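Local coordinates for protein yersinopine dehydrogenase (Yersinia pestis, PDB 6C4M) that catalyses the NADPH-dependent reductive condensation of pyruvate with an aminobutanoate-histidine intermediate, the last step in making the metallophore yersinopine, at residues E161-S166 with A225-L230; W105-L110 with S134-S139. All coordinates share one frame; numbering follows the deposited sequence.

Interaction 1 of 2, residues E161-S166 with A225-L230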
loop_
_atom_site.group_PDB
_atom_site.type_symbol
_atom_site.label_atom_id
_atom_site.label_comp_id
_atom_site.label_asym_id
_atom_site.label_seq_id
_atom_site.Cartn_x
_atom_site.Cartn_y
_atom_site.Cartn_z
ATOM N N GLU A 161 22.766 31.062 25.908
ATOM C CA GLU A 161 22.697 29.652 25.566
ATOM C C GLU A 161 21.677 29.430 24.448
ATOM O O GLU A 161 20.533 29.889 24.539
ATOM C CB GLU A 161 22.349 28.837 26.817
ATOM C CG GLU A 161 22.329 27.320 26.598
ATOM C CD GLU A 161 22.244 26.540 27.915
ATOM O OE1 GLU A 161 22.261 27.204 28.987
ATOM O OE2 GLU A 161 22.165 25.275 27.877
ATOM N N VAL A 162 22.108 28.773 23.374
ATOM C CA VAL A 162 21.250 28.486 22.218
ATOM C C VAL A 162 20.915 27.007 22.250
ATOM O O VAL A 162 21.818 26.167 22.246
ATOM C CB VAL A 162 21.924 28.862 20.890
ATOM C CG1 VAL A 162 21.040 28.494 19.731
ATOM C CG2 VAL A 162 22.226 30.357 20.867
ATOM N N ILE A 163 19.623 26.689 22.302
ATOM C CA ILE A 163 19.159 25.313 22.368
ATOM C C ILE A 163 18.227 25.043 21.190
ATOM O O ILE A 163 17.189 25.699 21.037
ATOM C CB ILE A 163 18.466 25.015 23.707
ATOM C CG1 ILE A 163 19.485 25.060 24.862
ATOM C CG2 ILE A 163 17.835 23.645 23.673
ATOM C CD1 ILE A 163 18.861 24.946 26.212
ATOM N N SER A 164 18.607 24.077 20.361
ATOM C CA SER A 164 17.760 23.511 19.313
ATOM C C SER A 164 17.069 22.233 19.781
ATOM O O SER A 164 17.731 21.293 20.226
ATOM C CB SER A 164 18.582 23.175 18.073
ATOM O OG SER A 164 18.809 24.296 17.253
ATOM N N LEU A 165 15.744 22.204 19.660
ATOM C CA LEU A 165 14.950 20.992 19.789
ATOM C C LEU A 165 14.669 20.435 18.402
ATOM O O LEU A 165 14.332 21.189 17.489
ATOM C CB LEU A 165 13.633 21.275 20.511
ATOM C CG LEU A 165 13.794 21.820 21.944
ATOM C CD1 LEU A 165 12.578 22.605 22.334
ATOM C CD2 LEU A 165 14.022 20.683 22.895
ATOM N N SER A 166 14.783 19.105 18.274
ATOM C CA SER A 166 14.634 18.451 16.977
ATOM C C SER A 166 13.256 18.678 16.379
ATOM O O SER A 166 13.123 18.776 15.155
ATOM C CB SER A 166 14.911 16.955 17.108
ATOM O OG SER A 166 14.147 16.354 18.150
ATOM N N ALA A 225 21.775 23.968 33.444
ATOM C CA ALA A 225 20.495 24.262 34.091
ATOM C C ALA A 225 19.339 24.388 33.089
ATOM O O ALA A 225 18.225 23.938 33.375
ATOM C CB ALA A 225 20.611 25.534 34.931
ATOM N N GLU A 226 19.561 25.023 31.924
ATOM C CA GLU A 226 18.468 25.156 30.959
ATOM C C GLU A 226 18.062 23.803 30.410
ATOM O O GLU A 226 16.868 23.510 30.281
ATOM C CB GLU A 226 18.853 26.069 29.789
ATOM C CG GLU A 226 18.593 27.554 30.004
ATOM C CD GLU A 226 17.121 27.865 30.181
ATOM O OE1 GLU A 226 16.645 27.804 31.332
ATOM O OE2 GLU A 226 16.436 28.163 29.180
ATOM N N MET A 227 19.050 22.984 30.033
ATOM C CA MET A 227 18.771 21.614 29.592
ATOM C C MET A 227 18.004 20.837 30.650
ATOM O O MET A 227 17.053 20.111 30.327
ATOM C CB MET A 227 20.076 20.888 29.275
ATOM C CG MET A 227 20.878 21.569 28.185
ATOM S SD MET A 227 20.722 20.721 26.648
ATOM C CE MET A 227 22.448 20.797 26.144
ATOM N N SER A 228 18.410 20.976 31.919
ATOM C CA SER A 228 17.712 20.285 32.999
ATOM C C SER A 228 16.292 20.794 33.105
ATOM O O SER A 228 15.356 20.026 33.344
ATOM C CB SER A 228 18.445 20.487 34.331
ATOM O OG SER A 228 19.754 19.959 34.267
ATOM N N TRP A 229 16.118 22.100 32.928
ATOM C CA TRP A 229 14.791 22.686 33.013
ATOM C C TRP A 229 13.906 22.153 31.897
ATOM O O TRP A 229 12.781 21.705 32.146
ATOM C CB TRP A 229 14.879 24.214 32.951
ATOM C CG TRP A 229 13.543 24.852 32.799
ATOM C CD1 TRP A 229 12.604 25.026 33.761
ATOM C CD2 TRP A 229 13.001 25.405 31.606
ATOM N NE1 TRP A 229 11.493 25.640 33.238
ATOM C CE2 TRP A 229 11.716 25.890 31.913
ATOM C CE3 TRP A 229 13.474 25.530 30.305
ATOM C CZ2 TRP A 229 10.900 26.490 30.966
ATOM C CZ3 TRP A 229 12.670 26.124 29.369
ATOM C CH2 TRP A 229 11.393 26.601 29.702
ATOM N N LEU A 230 14.412 22.177 30.654
ATOM C CA LEU A 230 13.668 21.621 29.527
ATOM C C LEU A 230 13.297 20.170 29.770
ATOM O O LEU A 230 12.162 19.762 29.510
ATOM C CB LEU A 230 14.474 21.729 28.229
ATOM C CG LEU A 230 14.334 23.039 27.477
ATOM C CD1 LEU A 230 15.326 23.089 26.334
ATOM C CD2 LEU A 230 12.927 23.214 26.919
HETATM O O HOH W 1 21.875 26.764 31.610
#
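Ile163 and Leu230 reach toward each other tip to tip, and Ile163 packs closely on both Leu230 and Glu226 of helix 225-235. The CG2 methyl of Ile163 lies 3.7 Å from CD1 of Leu230. With CG1 beside the backbone N (chi1 -68°) and CD1 extended beyond it, the other branch of Ile163 runs to the start of the helix, where its CD1 meets CB of Glu226 at 3.7 Å. Leu165 adds a looser apolar contact, its CD2 4.4 Å from CD1 of Leu230. The Glu161 end, by contrast, is polar and bridged by a water, which takes the N-H of Glu226 (2.9 Å) and donates to OE1 of Glu161 (2.7 Å). An anti chi1 and an extended chain beyond CG (chi2 169°) carry the Glu161 carboxylate to the first turn, OE1 against Glu226 CB at 3.7 Å and OE2 against Met227 CG. Ser224 and Asn217 hold OE2. Glu226 turns its own acid group away, toward Arg107 and other partners, which probably eases repulsion between the like charges. Strand 161-165 lies between parallel strand 134-137 and antiparallel strand 203-217; helix 225-235 packs over the face that carries Glu161 and Ile163, while Val162 meets helix 144-154.

Interaction 2 of 2, residues W105-L110 with S134-S139. With NAP (NADP nicotinamide-adenine-dinucleotide phosphate), chain B.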
loop_
_atom_site.group_PDB
_atom_site.type_symbol
_atom_site.label_atom_id
_atom_site.label_comp_id
_atom_site.label_asym_id
_atom_site.label_seq_id
_atom_site.Cartn_x
_atom_site.Cartn_y
_atom_site.Cartn_z
ATOM N N TRP A 105 13.247 40.038 30.338
ATOM C CA TRP A 105 13.130 38.669 29.869
ATOM C C TRP A 105 14.493 37.984 29.868
ATOM O O TRP A 105 15.461 38.497 29.301
ATOM C CB TRP A 105 12.532 38.630 28.451
ATOM C CG TRP A 105 11.252 39.386 28.349
ATOM C CD1 TRP A 105 11.056 40.599 27.734
ATOM C CD2 TRP A 105 9.991 39.017 28.920
ATOM N NE1 TRP A 105 9.742 40.988 27.873
ATOM C CE2 TRP A 105 9.069 40.043 28.597
ATOM C CE3 TRP A 105 9.544 37.907 29.645
ATOM C CZ2 TRP A 105 7.736 39.997 28.989
ATOM C CZ3 TRP A 105 8.214 37.861 30.025
ATOM C CH2 TRP A 105 7.330 38.904 29.701
ATOM N N GLN A 106 14.547 36.785 30.446
ATOM C CA GLN A 106 15.785 36.011 30.459
ATOM C C GLN A 106 15.774 34.816 29.514
ATOM O O GLN A 106 16.840 34.254 29.246
ATOM C CB GLN A 106 16.088 35.553 31.879
ATOM C CG GLN A 106 16.230 36.780 32.793
ATOM C CD GLN A 106 16.838 36.463 34.129
ATOM O OE1 GLN A 106 17.543 35.478 34.279
ATOM N NE2 GLN A 106 16.607 37.341 35.098
ATOM N N ARG A 107 14.619 34.448 28.977
ATOM C CA ARG A 107 14.521 33.332 28.046
ATOM C C ARG A 107 13.567 33.747 26.939
ATOM O O ARG A 107 12.458 34.235 27.206
ATOM C CB ARG A 107 14.049 32.066 28.779
ATOM C CG ARG A 107 13.812 30.886 27.907
ATOM C CD ARG A 107 13.123 29.781 28.676
ATOM N NE ARG A 107 13.933 29.225 29.753
ATOM C CZ ARG A 107 13.548 29.151 31.027
ATOM N NH1 ARG A 107 12.368 29.624 31.411
ATOM N NH2 ARG A 107 14.336 28.577 31.925
ATOM N N LEU A 108 14.042 33.626 25.700
ATOM C CA LEU A 108 13.196 33.706 24.524
ATOM C C LEU A 108 13.016 32.309 23.939
ATOM O O LEU A 108 13.981 31.540 23.820
ATOM C CB LEU A 108 13.785 34.614 23.448
ATOM C CG LEU A 108 14.149 36.034 23.847
ATOM C CD1 LEU A 108 14.617 36.767 22.598
ATOM C CD2 LEU A 108 12.966 36.727 24.510
ATOM N N ILE A 109 11.780 31.977 23.594
ATOM C CA ILE A 109 11.488 30.716 22.912
ATOM C C ILE A 109 10.919 31.061 21.540
ATOM O O ILE A 109 9.901 31.763 21.436
ATOM C CB ILE A 109 10.533 29.819 23.716
ATOM C CG1 ILE A 109 11.102 29.574 25.136
ATOM C CG2 ILE A 109 10.317 28.498 22.945
ATOM C CD1 ILE A 109 10.245 28.745 26.068
ATOM N N LEU A 110 11.591 30.599 20.479
ATOM C CA LEU A 110 11.115 30.833 19.110
ATOM C C LEU A 110 10.139 29.731 18.773
ATOM O O LEU A 110 10.528 28.587 18.554
ATOM C CB LEU A 110 12.263 30.891 18.109
ATOM C CG LEU A 110 12.946 32.258 18.095
ATOM C CD1 LEU A 110 14.216 32.246 17.275
ATOM C CD2 LEU A 110 12.019 33.262 17.496
ATOM N N SER A 134 18.975 32.748 27.564
ATOM C CA SER A 134 18.812 31.602 26.682
ATOM C C SER A 134 17.829 31.900 25.556
ATOM O O SER A 134 16.851 32.647 25.707
ATOM C CB SER A 134 18.350 30.387 27.473
ATOM O OG SER A 134 17.086 30.654 28.040
ATOM N N VAL A 135 18.100 31.276 24.418
ATOM C CA VAL A 135 17.224 31.306 23.267
ATOM C C VAL A 135 16.971 29.867 22.847
ATOM O O VAL A 135 17.916 29.143 22.518
ATOM C CB VAL A 135 17.846 32.100 22.115
ATOM C CG1 VAL A 135 17.006 31.948 20.880
ATOM C CG2 VAL A 135 17.984 33.578 22.517
ATOM N N ILE A 136 15.710 29.453 22.875
ATOM C CA ILE A 136 15.327 28.075 22.586
ATOM C C ILE A 136 14.612 28.038 21.245
ATOM O O ILE A 136 13.691 28.823 21.005
ATOM C CB ILE A 136 14.443 27.499 23.705
ATOM C CG1 ILE A 136 15.189 27.575 25.060
ATOM C CG2 ILE A 136 14.063 26.056 23.411
ATOM C CD1 ILE A 136 14.335 27.253 26.256
ATOM N N LEU A 137 15.010 27.085 20.393
ATOM C CA LEU A 137 14.434 26.891 19.061
ATOM C C LEU A 137 13.461 25.706 19.175
ATOM O O LEU A 137 13.865 24.538 19.266
ATOM C CB LEU A 137 15.558 26.695 18.045
ATOM C CG LEU A 137 16.638 27.803 18.059
ATOM C CD1 LEU A 137 17.610 27.609 16.931
ATOM C CD2 LEU A 137 16.088 29.219 18.034
ATOM N N LEU A 138 12.165 26.033 19.237
ATOM C CA LEU A 138 11.170 25.050 19.631
ATOM C C LEU A 138 11.069 23.918 18.614
ATOM O O LEU A 138 10.889 22.756 18.997
ATOM C CB LEU A 138 9.814 25.730 19.831
ATOM C CG LEU A 138 8.672 24.809 20.329
ATOM C CD1 LEU A 138 8.922 24.318 21.739
ATOM C CD2 LEU A 138 7.339 25.539 20.294
ATOM N N SER A 139 11.170 24.229 17.312
ATOM C CA SER A 139 11.117 23.206 16.258
ATOM C C SER A 139 12.131 23.587 15.187
ATOM O O SER A 139 11.796 24.190 14.165
ATOM C CB SER A 139 9.728 23.051 15.665
ATOM O OG SER A 139 9.706 21.883 14.849
HETATM P PA NAP B . 2.355 27.904 13.370
HETATM O O1A NAP B . 3.616 27.210 13.030
HETATM O O2A NAP B . 1.262 27.689 12.290
HETATM O O5B NAP B . 2.698 29.502 13.540
HETATM C C5B NAP B . 3.383 29.841 14.766
HETATM C C4B NAP B . 3.570 31.370 14.784
HETATM O O4B NAP B . 4.400 31.728 13.516
HETATM C C3B NAP B . 2.451 31.994 14.689
HETATM O O3B NAP B . 2.476 33.228 15.476
HETATM C C2B NAP B . 2.313 32.409 13.103
HETATM O O2B NAP B . 1.474 33.609 12.967
HETATM C C1B NAP B . 3.505 32.672 12.705
HETATM N N9A NAP B . 3.615 32.177 11.332
HETATM C C8A NAP B . 3.285 31.041 10.697
HETATM N N7A NAP B . 3.632 31.239 9.417
HETATM C C5A NAP B . 4.167 32.495 9.298
HETATM C C6A NAP B . 4.662 33.108 8.174
HETATM N N6A NAP B . 4.800 32.738 6.765
HETATM N N1A NAP B . 5.151 34.358 8.267
HETATM C C2A NAP B . 5.165 35.007 9.480
HETATM N N3A NAP B . 4.672 34.393 10.593
HETATM C C4A NAP B . 4.170 33.110 10.490
HETATM O O3 NAP B . 1.814 27.286 14.809
HETATM P PN NAP B . 2.338 26.027 15.680
HETATM O O1N NAP B . 2.129 26.437 17.071
HETATM O O2N NAP B . 1.447 24.835 15.254
HETATM O O5D NAP B . 3.917 25.565 15.402
HETATM C C5D NAP B . 4.993 26.027 16.261
HETATM C C4D NAP B . 6.287 25.384 15.722
HETATM O O4D NAP B . 6.187 23.795 15.844
HETATM C C3D NAP B . 6.517 25.614 14.446
HETATM O O3D NAP B . 8.017 25.539 14.281
HETATM C C2D NAP B . 5.943 24.426 13.665
HETATM O O2D NAP B . 6.703 24.224 12.569
HETATM C C1D NAP B . 6.193 23.268 14.650
HETATM N N1N NAP B . 5.180 22.184 14.612
HETATM C C2N NAP B . 4.051 22.228 15.352
HETATM C C3N NAP B . 3.147 21.143 15.291
HETATM C C7N NAP B . 1.841 21.156 16.115
HETATM O O7N NAP B . 1.328 20.166 16.459
HETATM N N7N NAP B . 1.280 22.439 16.441
HETATM C C4N NAP B . 3.403 20.068 14.488
HETATM C C5N NAP B . 4.524 20.034 13.752
HETATM C C6N NAP B . 5.433 21.096 13.816
HETATM P P2B NAP B . -0.216 33.453 12.887
HETATM O O1X NAP B . -0.558 33.086 11.458
HETATM O O2X NAP B . -0.679 32.373 13.806
HETATM O O3X NAP B . -0.839 34.792 13.207
HETATM O O HOH W 2 10.249 26.856 16.358
#
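Leu108 and Leu110 are stitched to the neighbouring strand by a parallel ladder. Ser134 N opens it on Gln106 O (3.1 Å); Leu108 N then donates to Ser134 O (3.0 Å), Ile136 N to Leu108 O (2.9 Å), and Leu110 N to Ile136 O (2.8 Å). Leu138 N closes the ladder on Leu110 O at 3.1 Å. On one face Ile109 and Ile136 lie side by side, pointing the same way, and CD1 of Ile136 also packs against CD of Arg107 at 3.7 Å. On the other face CD1 of Leu110 meets CD2 of Leu137 at 3.6 Å, and helix 117-121 covers this pair. Farther out, the Arg107 guanidinium is positioned by a salt bridge to Glu226, a cation-pi contact with Trp229 and a hydrogen bond from NH1 to Thr25 OG1; Ser134 OG is hydrogen-bonded to the same glutamate. Beyond the strand ends, a water joins Leu110 O to Ser139 N, with a weak link to O3D of the NADP; that oxygen lies 3.3 Å from Ser139 CB. Adjacent parallel strands joined through helix 117-121 form a beta-alpha-beta unit, and a dinucleotide lying at their C-terminal ends is characteristic of the Rossmann fold.

Overall arrangement
From the N terminus, strand 107-110 leads through helix 117-121 to strand 134-137, and interaction 2 closes this short loop of 23 residues. The chain then passes through helix 144-154 into strand 161-165, where interaction 1 opens; it closes 58 residues later, after strands 170-173 and 203-217, on helix 225-235. The two loops therefore follow in series, neither nesting nor crossing. In space their centres lie only about 9 Å apart, because strands 134-137 and 161-165 are neighbours in one sheet, linked by a probable hydrogen bond between Leu137 N and Ile163 O. Together the contacts join the Rossmann-type sheet, near whose strand ends the NADP lies, to helix 225-235.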